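Local structure of endo-b-1,4-glucanase (Nasutitermes takasagoensis, 1KS8) at residues A[354-359]-A[401-406]; A[387-393]-A[412-418]. The protein probably hydrolyses internal beta-1,4-glucosidic linkages of cellulose and related beta-glucans, as a family 9 glycosyl hydrolase with an (alpha/alpha)6 fold. The contacts are given in a common frame with arbitrary orientation. Numbering follows the deposited sequence.

Contact 1: A[354-359]-A[401-406]. With SO4 (sulfate ion), chain B.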
loop_
_atom_site.group_PDB
_atom_site.type_symbol
_atom_site.label_atom_id
_atom_site.label_comp_id
_atom_site.label_asym_id
_atom_site.label_seq_id
_atom_site.Cartn_x
_atom_site.Cartn_y
_atom_site.Cartn_z
ATOM N N PRO A 354 2.303 12.936 -18.906
ATOM C CA PRO A 354 2.345 11.797 -17.987
ATOM C C PRO A 354 2.549 10.473 -18.718
ATOM O O PRO A 354 2.438 10.398 -19.943
ATOM C CB PRO A 354 0.973 11.853 -17.322
ATOM C CG PRO A 354 0.100 12.294 -18.464
ATOM C CD PRO A 354 0.920 13.420 -19.077
ATOM N N PRO A 355 2.871 9.410 -17.971
ATOM C CA PRO A 355 3.061 8.109 -18.614
ATOM C C PRO A 355 1.701 7.715 -19.181
ATOM O O PRO A 355 0.679 7.924 -18.522
ATOM C CB PRO A 355 3.456 7.204 -17.449
ATOM C CG PRO A 355 4.100 8.146 -16.475
ATOM C CD PRO A 355 3.182 9.340 -16.534
ATOM N N THR A 356 1.675 7.164 -20.389
ATOM C CA THR A 356 0.409 6.744 -20.974
ATOM C C THR A 356 0.400 5.246 -21.253
ATOM O O THR A 356 -0.609 4.695 -21.693
ATOM C CB THR A 356 0.108 7.484 -22.296
ATOM O OG1 THR A 356 1.068 7.111 -23.291
ATOM C CG2 THR A 356 0.158 8.987 -22.079
ATOM N N ARG A 357 1.522 4.587 -20.981
ATOM C CA ARG A 357 1.628 3.154 -21.218
ATOM C C ARG A 357 2.042 2.375 -19.967
ATOM O O ARG A 357 3.005 1.601 -19.990
ATOM C CB ARG A 357 2.624 2.891 -22.353
ATOM C CG ARG A 357 2.263 3.600 -23.653
ATOM C CD ARG A 357 3.329 3.390 -24.717
ATOM N NE ARG A 357 2.966 3.987 -26.003
ATOM C CZ ARG A 357 2.923 5.292 -26.246
ATOM N NH1 ARG A 357 3.222 6.164 -25.292
ATOM N NH2 ARG A 357 2.579 5.729 -27.451
ATOM N N PRO A 358 1.323 2.568 -18.851
ATOM C CA PRO A 358 1.709 1.821 -17.651
ATOM C C PRO A 358 1.626 0.316 -17.900
ATOM O O PRO A 358 0.799 -0.148 -18.687
ATOM C CB PRO A 358 0.704 2.303 -16.599
ATOM C CG PRO A 358 -0.500 2.678 -17.413
ATOM C CD PRO A 358 0.117 3.379 -18.603
ATOM N N HIS A 359 2.506 -0.431 -17.240
ATOM C CA HIS A 359 2.556 -1.890 -17.349
ATOM C C HIS A 359 1.336 -2.375 -16.572
ATOM O O HIS A 359 1.441 -2.830 -15.431
ATOM C CB HIS A 359 3.844 -2.389 -16.697
ATOM C CG HIS A 359 4.107 -3.844 -16.907
ATOM N ND1 HIS A 359 4.602 -4.347 -18.090
ATOM C CD2 HIS A 359 3.942 -4.906 -16.084
ATOM C CE1 HIS A 359 4.731 -5.659 -17.986
ATOM N NE2 HIS A 359 4.337 -6.022 -16.780
ATOM N N TYR A 401 13.872 9.023 -18.542
ATOM C CA TYR A 401 12.680 8.190 -18.594
ATOM C C TYR A 401 12.050 8.120 -19.982
ATOM O O TYR A 401 11.998 9.115 -20.706
ATOM C CB TYR A 401 11.644 8.740 -17.607
ATOM C CG TYR A 401 10.273 8.117 -17.710
ATOM C CD1 TYR A 401 9.961 6.938 -17.033
ATOM C CD2 TYR A 401 9.283 8.704 -18.499
ATOM C CE1 TYR A 401 8.696 6.361 -17.139
ATOM C CE2 TYR A 401 8.022 8.135 -18.617
ATOM C CZ TYR A 401 7.732 6.964 -17.936
ATOM O OH TYR A 401 6.477 6.403 -18.066
ATOM N N VAL A 402 11.566 6.931 -20.331
ATOM C CA VAL A 402 10.886 6.689 -21.597
ATOM C C VAL A 402 9.636 5.878 -21.262
ATOM O O VAL A 402 9.713 4.853 -20.590
ATOM C CB VAL A 402 11.765 5.890 -22.586
ATOM C CG1 VAL A 402 10.969 5.564 -23.843
ATOM C CG2 VAL A 402 13.002 6.698 -22.948
ATOM N N ASP A 403 8.491 6.357 -21.730
ATOM C CA ASP A 403 7.199 5.723 -21.487
ATOM C C ASP A 403 7.070 4.460 -22.347
ATOM O O ASP A 403 6.765 4.529 -23.535
ATOM C CB ASP A 403 6.116 6.762 -21.806
ATOM C CG ASP A 403 4.707 6.269 -21.556
ATOM O OD1 ASP A 403 4.504 5.322 -20.763
ATOM O OD2 ASP A 403 3.786 6.869 -22.155
ATOM N N ASP A 404 7.313 3.308 -21.728
ATOM C CA ASP A 404 7.277 2.021 -22.420
ATOM C C ASP A 404 6.558 0.952 -21.593
ATOM O O ASP A 404 6.943 0.666 -20.462
ATOM C CB ASP A 404 8.722 1.606 -22.738
ATOM C CG ASP A 404 8.863 0.136 -23.081
ATOM O OD1 ASP A 404 7.936 -0.444 -23.678
ATOM O OD2 ASP A 404 9.926 -0.435 -22.760
ATOM N N ARG A 405 5.519 0.357 -22.174
ATOM C CA ARG A 405 4.724 -0.651 -21.476
ATOM C C ARG A 405 5.504 -1.884 -21.034
ATOM O O ARG A 405 5.186 -2.482 -20.006
ATOM C CB ARG A 405 3.532 -1.088 -22.341
ATOM C CG ARG A 405 2.501 -1.933 -21.587
ATOM C CD ARG A 405 1.287 -2.281 -22.452
ATOM N NE ARG A 405 0.591 -1.085 -22.926
ATOM C CZ ARG A 405 0.615 -0.648 -24.184
ATOM N NH1 ARG A 405 1.291 -1.312 -25.114
ATOM N NH2 ARG A 405 -0.011 0.477 -24.504
ATOM N N SER A 406 6.524 -2.265 -21.797
ATOM C CA SER A 406 7.310 -3.447 -21.460
ATOM C C SER A 406 8.355 -3.178 -20.384
ATOM O O SER A 406 8.942 -4.107 -19.832
ATOM C CB SER A 406 8.009 -3.991 -22.707
ATOM O OG SER A 406 9.023 -3.104 -23.143
HETATM S S SO4 B . 3.539 -8.713 -14.443
HETATM O O1 SO4 B . 4.789 -7.999 -15.176
HETATM O O2 SO4 B . 3.191 -9.825 -15.302
HETATM O O3 SO4 B . 3.885 -9.082 -13.233
HETATM O O4 SO4 B . 2.498 -7.718 -14.510
#
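Start at Tyr401: OH, hydrogen-bonded to Asn411, lies 3.2 Å from Pro355 CB, and CZ 4.1 Å from Pro355 CG. The Asp403 carboxylate faces the backbone of Thr356 and Arg357: OD2 takes Thr356 N at 2.8 Å and Thr356 OG1 at 3.0 Å, OD1 takes Arg357 N at 3.1 Å. Arg357 adds a salt bridge, NH1 to Asp403 OD2 at 3.3 Å; its NE binds Pro380 O. Asn411 ND2 also donates to Asp403 OD1, so both carboxylate oxygens of this predicted active-site residue are hydrogen-bonded. Asp404 makes an Asx turn, OD1 accepting Ser406 N at 3.0 Å. Between them, Arg405 CA makes a CA-H...O contact with Arg357 O at 3.2 Å, Arg357 CB lies over one face of the Arg405 guanidinium, whose NH2 bonds Asp381 O, and Arg405 O accepts His359 ND1 at 2.7 Å. Both His359 ring nitrogens donate, implying an imidazolium, consistent with pH 2.5: NE2 meets O1 of a sulfate, probably from the crystallisation liquor and also bound by Arg361, at 2.6 Å. Thus two active-site loops meet, the His359 side chain about 4 Å from that of predicted Glu412, beside helix 374-377 and ahead of helix 408-411.

Contact 2: A[387-393]-A[412-418]; sequences LSGALVG and EVATDYN
Here 387-393, an irregular loop, meets 412-418, an extended lead-in, Glu412 to Ala414, that turns into a weakly bonded helix at about Thr415. A type II beta turn spans Leu387 to Ala390, with Gly389 at phi 90°, psi -14°, and Ala390 N bonded to Leu387 O at 3.2 Å. CA atoms pair Val392 with Val413 (4.9 Å), Gly393 with Glu412 (5.3 Å) and Leu391 with Asn418 (6.1 Å). Two hydrogen bonds involve the Asn418 side-chain amide (chi1 -89°, chi2 63°): ND2 donates to Gly389 O, 2.8 Å, and OD1 accepts from Leu391 N, 3.0 Å. Gly393 N adds a weak one to Glu412 O, 3.0 Å. Water 1 bridges Leu391 O (2.7 Å), Asn418 OD1 (2.8 Å) and Ala414 N (2.9 Å). The apolar contacts centre on Val413 (chi1 m): CG1 meets Val392 CG1 at 3.8 Å and Ala390 CB at 3.9 Å, and CG2 meets Leu387 CD2 at 4.0 Å. The Tyr417 ring turns its edge to Leu391 O, CD2 at 3.5 Å. Glu412, a predicted active-site residue, sends its carboxylate away. This buried packing sets a loop against the first turn of helix 415-430 in the (alpha/alpha)6 fold, with helices 5-18, 62-78 and 303-319 around it.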
loop_
_atom_site.group_PDB
_atom_site.type_symbol
_atom_site.label_atom_id
_atom_site.label_comp_id
_atom_site.label_asym_id
_atom_site.label_seq_id
_atom_site.Cartn_x
_atom_site.Cartn_y
_atom_site.Cartn_z
ATOM N N LEU A 387 -5.171 5.466 -16.797
ATOM C CA LEU A 387 -5.164 4.926 -15.440
ATOM C C LEU A 387 -4.967 6.056 -14.438
ATOM O O LEU A 387 -3.949 6.141 -13.749
ATOM C CB LEU A 387 -4.052 3.885 -15.307
ATOM C CG LEU A 387 -4.020 3.059 -14.020
ATOM C CD1 LEU A 387 -5.330 2.294 -13.848
ATOM C CD2 LEU A 387 -2.847 2.089 -14.088
ATOM N N SER A 388 -5.971 6.918 -14.361
ATOM C CA SER A 388 -5.920 8.082 -13.491
ATOM C C SER A 388 -5.421 7.801 -12.081
ATOM O O SER A 388 -5.922 6.902 -11.402
ATOM C CB SER A 388 -7.306 8.728 -13.416
ATOM O OG SER A 388 -7.796 9.013 -14.719
ATOM N N GLY A 389 -4.423 8.579 -11.662
ATOM C CA GLY A 389 -3.884 8.468 -10.317
ATOM C C GLY A 389 -2.727 7.531 -10.038
ATOM O O GLY A 389 -2.102 7.635 -8.982
ATOM N N ALA A 390 -2.426 6.625 -10.961
ATOM C CA ALA A 390 -1.345 5.666 -10.743
ATOM C C ALA A 390 0.059 6.257 -10.778
ATOM O O ALA A 390 0.447 6.906 -11.754
ATOM C CB ALA A 390 -1.448 4.532 -11.765
ATOM N N LEU A 391 0.819 6.016 -9.712
ATOM C CA LEU A 391 2.202 6.481 -9.621
ATOM C C LEU A 391 3.087 5.378 -10.211
ATOM O O LEU A 391 3.080 4.245 -9.719
ATOM C CB LEU A 391 2.584 6.722 -8.155
ATOM C CG LEU A 391 4.012 7.211 -7.885
ATOM C CD1 LEU A 391 4.186 8.622 -8.432
ATOM C CD2 LEU A 391 4.284 7.192 -6.387
ATOM N N VAL A 392 3.834 5.691 -11.267
ATOM C CA VAL A 392 4.696 4.686 -11.885
ATOM C C VAL A 392 6.036 4.552 -11.165
ATOM O O VAL A 392 6.339 5.317 -10.248
ATOM C CB VAL A 392 4.969 5.003 -13.387
ATOM C CG1 VAL A 392 3.659 5.039 -14.161
ATOM C CG2 VAL A 392 5.719 6.316 -13.530
ATOM N N GLY A 393 6.829 3.567 -11.583
ATOM C CA GLY A 393 8.137 3.366 -10.985
ATOM C C GLY A 393 8.922 4.661 -11.052
ATOM O O GLY A 393 9.504 5.102 -10.060
ATOM N N GLU A 412 6.024 0.260 -14.004
ATOM C CA GLU A 412 5.238 -0.587 -13.120
ATOM C C GLU A 412 4.345 0.334 -12.293
ATOM O O GLU A 412 4.712 1.476 -12.001
ATOM C CB GLU A 412 6.162 -1.368 -12.178
ATOM C CG GLU A 412 5.465 -2.118 -11.038
ATOM C CD GLU A 412 4.628 -3.291 -11.515
ATOM O OE1 GLU A 412 4.141 -4.060 -10.657
ATOM O OE2 GLU A 412 4.453 -3.447 -12.742
ATOM N N VAL A 413 3.163 -0.161 -11.949
ATOM C CA VAL A 413 2.228 0.559 -11.096
ATOM C C VAL A 413 1.785 -0.521 -10.120
ATOM O O VAL A 413 1.758 -1.700 -10.477
ATOM C CB VAL A 413 1.007 1.120 -11.879
ATOM C CG1 VAL A 413 1.472 2.205 -12.842
ATOM C CG2 VAL A 413 0.297 0.007 -12.641
ATOM N N ALA A 414 1.462 -0.143 -8.891
ATOM C CA ALA A 414 1.057 -1.138 -7.906
ATOM C C ALA A 414 0.323 -0.518 -6.735
ATOM O O ALA A 414 0.499 0.662 -6.432
ATOM C CB ALA A 414 2.287 -1.893 -7.402
ATOM N N THR A 415 -0.496 -1.319 -6.066
ATOM C CA THR A 415 -1.229 -0.817 -4.918
ATOM C C THR A 415 -0.276 -0.270 -3.855
ATOM O O THR A 415 -0.546 0.779 -3.268
ATOM C CB THR A 415 -2.122 -1.905 -4.291
ATOM O OG1 THR A 415 -1.344 -3.080 -4.038
ATOM C CG2 THR A 415 -3.267 -2.251 -5.229
ATOM N N ASP A 416 0.844 -0.948 -3.605
ATOM C CA ASP A 416 1.744 -0.425 -2.583
ATOM C C ASP A 416 2.490 0.829 -3.021
ATOM O O ASP A 416 2.986 1.574 -2.183
ATOM C CB ASP A 416 2.720 -1.500 -2.048
ATOM C CG ASP A 416 3.683 -2.039 -3.094
ATOM O OD1 ASP A 416 3.793 -1.480 -4.200
ATOM O OD2 ASP A 416 4.353 -3.048 -2.779
ATOM N N TYR A 417 2.532 1.091 -4.325
ATOM C CA TYR A 417 3.201 2.292 -4.830
ATOM C C TYR A 417 2.410 3.548 -4.465
ATOM O O TYR A 417 2.987 4.592 -4.170
ATOM C CB TYR A 417 3.317 2.254 -6.355
ATOM C CG TYR A 417 4.467 1.459 -6.929
ATOM C CD1 TYR A 417 5.140 0.498 -6.174
ATOM C CD2 TYR A 417 4.843 1.632 -8.261
ATOM C CE1 TYR A 417 6.160 -0.276 -6.742
ATOM C CE2 TYR A 417 5.852 0.870 -8.836
ATOM C CZ TYR A 417 6.504 -0.082 -8.075
ATOM O OH TYR A 417 7.489 -0.847 -8.663
ATOM N N ASN A 418 1.085 3.447 -4.502
ATOM C CA ASN A 418 0.232 4.595 -4.207
ATOM C C ASN A 418 -0.134 4.844 -2.751
ATOM O O ASN A 418 -0.701 5.892 -2.446
ATOM C CB ASN A 418 -1.070 4.507 -5.010
ATOM C CG ASN A 418 -0.963 5.160 -6.370
ATOM O OD1 ASN A 418 -0.184 4.730 -7.220
ATOM N ND2 ASN A 418 -1.748 6.213 -6.582
HETATM O O HOH W 1 0.976 2.703 -8.849
#

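How the contacts relate
From the N terminus the chain meets 354-359 first, after helix 324-341, then 387-393, 401-406 and finally 412-418. Contact 1 closes a loop of 41 residues and contact 2 one of 18; since their segments alternate, the two closures cross. Their centres are 12 Å apart and they touch directly: Pro358 CB packs on Val413 CG1 at 3.8 Å, Pro355 CG on Val392 CG2 at 3.8 Å, and His359 CD2 on Glu412 OE2 at 3.7 Å. Contact 1 lies outward and contact 2 nearer the centre, so together they join the loops carrying both predicted active-site carboxylates, Asp403 and Glu412, to the buried start of helix 415-430.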